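Local coordinates for protein alpha-galactosidase (PDB 3MI6) that probably hydrolyses terminal, non-reducing alpha-D-galactose residues from alpha-D-galactosides such as galactose oligosaccharides, galactomannans and galactolipids, at residues L333-E338 and G573-A578; N354-L359 and L606-M611. One frame throughout, in Å; residues are numbered along the deposited sequence.

Contact 1 of 2, residues L333-E338 and G573-A578; sequences LINNWE and GAHVSA
E338 and S577 share a polar partner: the hydroxyl OG1 of T551 is hydrogen-bonded to both E338 OE2 and S577 OG. Between themselves the two residues make only a loose touch. E338 OE1 lies 3.7 Å from S577 CB, with no hydrogen bond. The glutamate chain is extended beyond CG, which carries its carboxylate across to the serine.

The second meeting point is the H575 ring. The side chains of L333 and H575 cross at about a right angle. L333 CD1 is 3.5 Å from H575 NE2, and L333 CD2 is 4.1 Å from the same nitrogen. N335 CB also comes obliquely to the ring, 4.3 Å from H575 CE1. H575 ND1 is hydrogen-bonded to E605, which helps fix the ring's rotation.

N335 caps the turn into helix 337-340. Its OD1 accepts from W337 N at 2.9 Å, with the donor tilted 27° from the carbonyl plane. Its ND2 bonds to OD1 of D367, a predicted substrate-binding residue. Both ends of the amide are thus held, close to the probable active site.

Strands 333-335 and 572-576 are the first and seventh of the eight-stranded parallel TIM barrel. Strand 601-604 runs between them. L333, N335 and H575 meet within the barrel, while I334 packs on helix 346-358 and V576 on helix 590-597.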
# COMPACT_ATOMS: atom_id res chain seq x y z
N LEU D 333 -12.39 22.04 -37.42
CA LEU D 333 -12.63 23.47 -37.35
C LEU D 333 -11.36 24.23 -37.03
O LEU D 333 -10.36 23.65 -36.60
CB LEU D 333 -13.67 23.77 -36.29
CG LEU D 333 -13.30 23.44 -34.84
CD1 LEU D 333 -12.43 24.51 -34.21
CD2 LEU D 333 -14.56 23.26 -34.02
N ILE D 334 -11.39 25.54 -37.25
CA ILE D 334 -10.35 26.42 -36.75
C ILE D 334 -10.99 27.57 -35.97
O ILE D 334 -12.03 28.07 -36.35
CB ILE D 334 -9.42 26.92 -37.86
CG1 ILE D 334 -8.39 27.88 -37.28
CG2 ILE D 334 -10.22 27.59 -38.96
CD1 ILE D 334 -7.24 28.16 -38.19
N ASN D 335 -10.36 27.97 -34.87
CA ASN D 335 -10.90 28.95 -33.94
C ASN D 335 -9.82 30.01 -33.70
O ASN D 335 -8.66 29.65 -33.42
CB ASN D 335 -11.28 28.24 -32.64
CG ASN D 335 -11.94 29.15 -31.61
OD1 ASN D 335 -11.63 30.34 -31.52
ND2 ASN D 335 -12.83 28.58 -30.81
N ASN D 336 -10.18 31.29 -33.82
CA ASN D 336 -9.20 32.39 -33.71
C ASN D 336 -8.86 32.88 -32.29
O ASN D 336 -8.13 33.84 -32.13
CB ASN D 336 -9.66 33.59 -34.54
CG ASN D 336 -10.91 34.22 -33.99
OD1 ASN D 336 -11.94 33.58 -33.89
ND2 ASN D 336 -10.82 35.50 -33.61
N TRP D 337 -9.39 32.19 -31.28
CA TRP D 337 -9.20 32.58 -29.88
C TRP D 337 -7.73 32.71 -29.47
O TRP D 337 -7.23 33.83 -29.33
CB TRP D 337 -9.99 31.65 -28.93
CG TRP D 337 -9.70 31.85 -27.44
CD1 TRP D 337 -9.30 30.90 -26.56
CD2 TRP D 337 -9.79 33.08 -26.70
NE1 TRP D 337 -9.13 31.45 -25.31
CE2 TRP D 337 -9.42 32.78 -25.37
CE3 TRP D 337 -10.13 34.40 -27.02
CZ2 TRP D 337 -9.40 33.75 -24.36
CZ3 TRP D 337 -10.11 35.35 -26.03
CH2 TRP D 337 -9.74 35.02 -24.71
N GLU D 338 -7.03 31.58 -29.29
CA GLU D 338 -5.60 31.59 -28.91
C GLU D 338 -4.69 32.12 -30.04
O GLU D 338 -3.47 32.28 -29.87
CB GLU D 338 -5.13 30.18 -28.48
CG GLU D 338 -5.76 29.61 -27.19
CD GLU D 338 -5.13 28.26 -26.76
OE1 GLU D 338 -3.87 28.16 -26.78
OE2 GLU D 338 -5.89 27.32 -26.40
N GLY D 573 -14.20 17.94 -27.64
CA GLY D 573 -13.47 18.81 -28.55
C GLY D 573 -12.00 18.78 -28.17
O GLY D 573 -11.67 18.64 -27.00
N ALA D 574 -11.11 18.89 -29.15
CA ALA D 574 -9.68 18.98 -28.89
C ALA D 574 -8.99 19.76 -30.00
O ALA D 574 -9.05 19.36 -31.15
CB ALA D 574 -9.08 17.60 -28.79
N HIS D 575 -8.34 20.87 -29.68
CA HIS D 575 -7.66 21.64 -30.71
C HIS D 575 -6.13 21.55 -30.61
O HIS D 575 -5.58 21.55 -29.52
CB HIS D 575 -8.08 23.12 -30.67
CG HIS D 575 -9.56 23.34 -30.74
ND1 HIS D 575 -10.15 24.55 -30.42
CD2 HIS D 575 -10.58 22.52 -31.10
CE1 HIS D 575 -11.46 24.47 -30.58
NE2 HIS D 575 -11.75 23.25 -30.99
N VAL D 576 -5.45 21.49 -31.74
CA VAL D 576 -4.00 21.63 -31.77
C VAL D 576 -3.65 23.09 -31.54
O VAL D 576 -4.07 23.95 -32.32
CB VAL D 576 -3.42 21.23 -33.12
CG1 VAL D 576 -1.95 21.64 -33.22
CG2 VAL D 576 -3.61 19.72 -33.37
N SER D 577 -2.89 23.38 -30.49
CA SER D 577 -2.61 24.78 -30.14
C SER D 577 -1.16 25.19 -30.34
O SER D 577 -0.31 24.39 -30.70
CB SER D 577 -3.05 25.08 -28.72
OG SER D 577 -2.21 24.43 -27.79
N ALA D 578 -0.88 26.47 -30.11
CA ALA D 578 0.46 26.99 -30.34
C ALA D 578 1.38 26.70 -29.15
O ALA D 578 0.94 26.38 -28.05
CB ALA D 578 0.40 28.49 -30.64

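Contact 2 of 2, residues N354-L359 and L606-M611; sequences NQAKRL and LDITKM
One methyl group, I608 CD1, touches Q355, A356 and L359, and its closest partner is a backbone atom. It lies 3.7 Å from A356 CA and only slightly farther from A356 N. The small side chain of A356 probably leaves room for the methyl beside the helix backbone; A356 CB itself is 4.1 Å from I608 CD1.

L359 and I608 reach toward each other tip to tip, with L359 CD1 4.0 Å from I608 CD1. Q355 crosses the isoleucine obliquely. Its CG is 3.8 Å from I608 CG1, so its aliphatic part does the touching. With CG anti to the backbone N (chi1 176°), that methylene lies against the isoleucine. The chain bends beyond it, at chi2 (69°). No hydrogen bond joins the two segments.

This is a contact of the outer layer of the TIM barrel. Helix 346-358 follows the first strand, and 606-611 belongs to the connection between the eighth strand and helix 613-628. The two therefore meet where the barrel closes. Helix 613-628 covers Q355 and M611 through L616, and L359 through V619.

The connection is shaped by its own bonds. D607 is the centre of an inverse gamma turn, spanned by a weak bond from I608 N to L606 O. D607 OD1 accepts from T609 OG1 at 2.8 Å, on the syn side and 35° out of the carboxylate plane. T609 N adds a weak bond to the same oxygen. K610 N bonds to D607 O at 3.0 Å, closing the next turn, which carries I608 and T609.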
# COMPACT_ATOMS: atom_id res chain seq x y z
N ASN D 354 -8.83 31.94 -45.45
CA ASN D 354 -8.28 31.58 -46.76
C ASN D 354 -7.19 30.54 -46.68
O ASN D 354 -7.18 29.57 -47.44
CB ASN D 354 -7.75 32.82 -47.48
CG ASN D 354 -8.81 33.50 -48.32
OD1 ASN D 354 -8.74 34.71 -48.57
ND2 ASN D 354 -9.81 32.73 -48.75
N GLN D 355 -6.25 30.76 -45.76
CA GLN D 355 -5.22 29.78 -45.47
C GLN D 355 -5.86 28.50 -44.95
O GLN D 355 -5.46 27.40 -45.34
CB GLN D 355 -4.23 30.32 -44.44
CG GLN D 355 -3.18 29.31 -44.00
CD GLN D 355 -2.19 28.99 -45.11
OE1 GLN D 355 -1.09 29.53 -45.15
NE2 GLN D 355 -2.59 28.12 -46.02
N ALA D 356 -6.85 28.64 -44.07
CA ALA D 356 -7.51 27.48 -43.48
C ALA D 356 -7.99 26.52 -44.55
O ALA D 356 -7.81 25.31 -44.44
CB ALA D 356 -8.65 27.92 -42.62
N LYS D 357 -8.60 27.08 -45.59
CA LYS D 357 -9.16 26.32 -46.69
C LYS D 357 -8.09 25.51 -47.44
O LYS D 357 -8.30 24.34 -47.73
CB LYS D 357 -9.89 27.28 -47.64
CG LYS D 357 -10.12 26.78 -49.06
CD LYS D 357 -11.38 25.95 -49.22
CE LYS D 357 -11.78 25.85 -50.70
NZ LYS D 357 -12.87 24.85 -50.96
N ARG D 358 -6.96 26.13 -47.74
CA ARG D 358 -5.90 25.45 -48.50
C ARG D 358 -5.35 24.27 -47.72
O ARG D 358 -4.71 23.40 -48.29
CB ARG D 358 -4.77 26.42 -48.87
CG ARG D 358 -5.19 27.53 -49.82
CD ARG D 358 -4.11 28.60 -49.98
NE ARG D 358 -4.69 29.94 -50.11
CZ ARG D 358 -4.18 31.04 -49.55
NH1 ARG D 358 -3.07 30.96 -48.82
NH2 ARG D 358 -4.79 32.21 -49.73
N LEU D 359 -5.62 24.26 -46.42
CA LEU D 359 -5.15 23.20 -45.54
C LEU D 359 -6.15 22.06 -45.44
O LEU D 359 -5.83 20.98 -44.93
CB LEU D 359 -4.89 23.77 -44.14
CG LEU D 359 -3.60 24.56 -44.01
CD1 LEU D 359 -3.34 24.87 -42.55
CD2 LEU D 359 -2.48 23.73 -44.59
N LEU D 606 -4.72 28.02 -33.68
CA LEU D 606 -3.48 28.76 -33.81
C LEU D 606 -3.44 29.63 -35.06
O LEU D 606 -4.15 29.38 -36.03
CB LEU D 606 -2.26 27.83 -33.75
CG LEU D 606 -1.73 26.94 -34.87
CD1 LEU D 606 -0.66 26.06 -34.25
CD2 LEU D 606 -2.79 26.08 -35.46
N ASP D 607 -2.62 30.67 -35.01
CA ASP D 607 -2.52 31.60 -36.12
C ASP D 607 -1.72 30.96 -37.25
O ASP D 607 -0.50 31.12 -37.32
CB ASP D 607 -1.84 32.88 -35.68
CG ASP D 607 -1.98 33.98 -36.69
OD1 ASP D 607 -2.50 33.69 -37.79
OD2 ASP D 607 -1.61 35.13 -36.39
N ILE D 608 -2.40 30.23 -38.12
CA ILE D 608 -1.74 29.52 -39.21
C ILE D 608 -1.19 30.46 -40.29
O ILE D 608 -0.39 30.05 -41.12
CB ILE D 608 -2.66 28.47 -39.85
CG1 ILE D 608 -3.97 29.10 -40.30
CG2 ILE D 608 -2.95 27.36 -38.88
CD1 ILE D 608 -4.93 28.11 -40.86
N THR D 609 -1.61 31.73 -40.26
CA THR D 609 -1.02 32.75 -41.12
C THR D 609 0.44 33.03 -40.73
O THR D 609 1.21 33.55 -41.53
CB THR D 609 -1.84 34.07 -41.14
OG1 THR D 609 -1.41 34.93 -40.07
CG2 THR D 609 -3.33 33.80 -41.02
N LYS D 610 0.81 32.67 -39.50
CA LYS D 610 2.17 32.87 -38.96
C LYS D 610 3.02 31.60 -38.96
O LYS D 610 3.87 31.42 -38.08
CB LYS D 610 2.11 33.40 -37.52
CG LYS D 610 1.75 34.87 -37.37
CD LYS D 610 2.07 35.36 -35.95
CE LYS D 610 1.50 36.77 -35.67
NZ LYS D 610 1.97 37.82 -36.63
N MSE D 611 2.81 30.72 -39.93
CA MSE D 611 3.51 29.44 -39.96
C MSE D 611 4.39 29.29 -41.18
O MSE D 611 4.05 29.74 -42.27
CB MSE D 611 2.50 28.30 -39.96
CG MSE D 611 1.98 27.90 -38.59
SE MSE D 611 0.77 26.36 -38.73
CE MSE D 611 1.22 25.46 -37.05

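Overall arrangement
Both contacts are buried and belong to the same TIM barrel, with centres 12 Å apart. Contact 1 lies inside, at the strand ends near the predicted substrate-binding residues. Contact 2 lies farther out, between a helix and a connecting segment, and away from those sites. Neither has a hydrogen bond across it. Contact 1 gathers polar side chains that are bonded to residues around them, while contact 2 is mainly aliphatic. I334 bridges the two: its CD1 is 3.5 Å from I608 CD1, and its CG2 packs on A356 CB. S577 O also packs against L606 CD1. Each contact pairs an early part of the barrel with a late one, and their segments alternate along the chain.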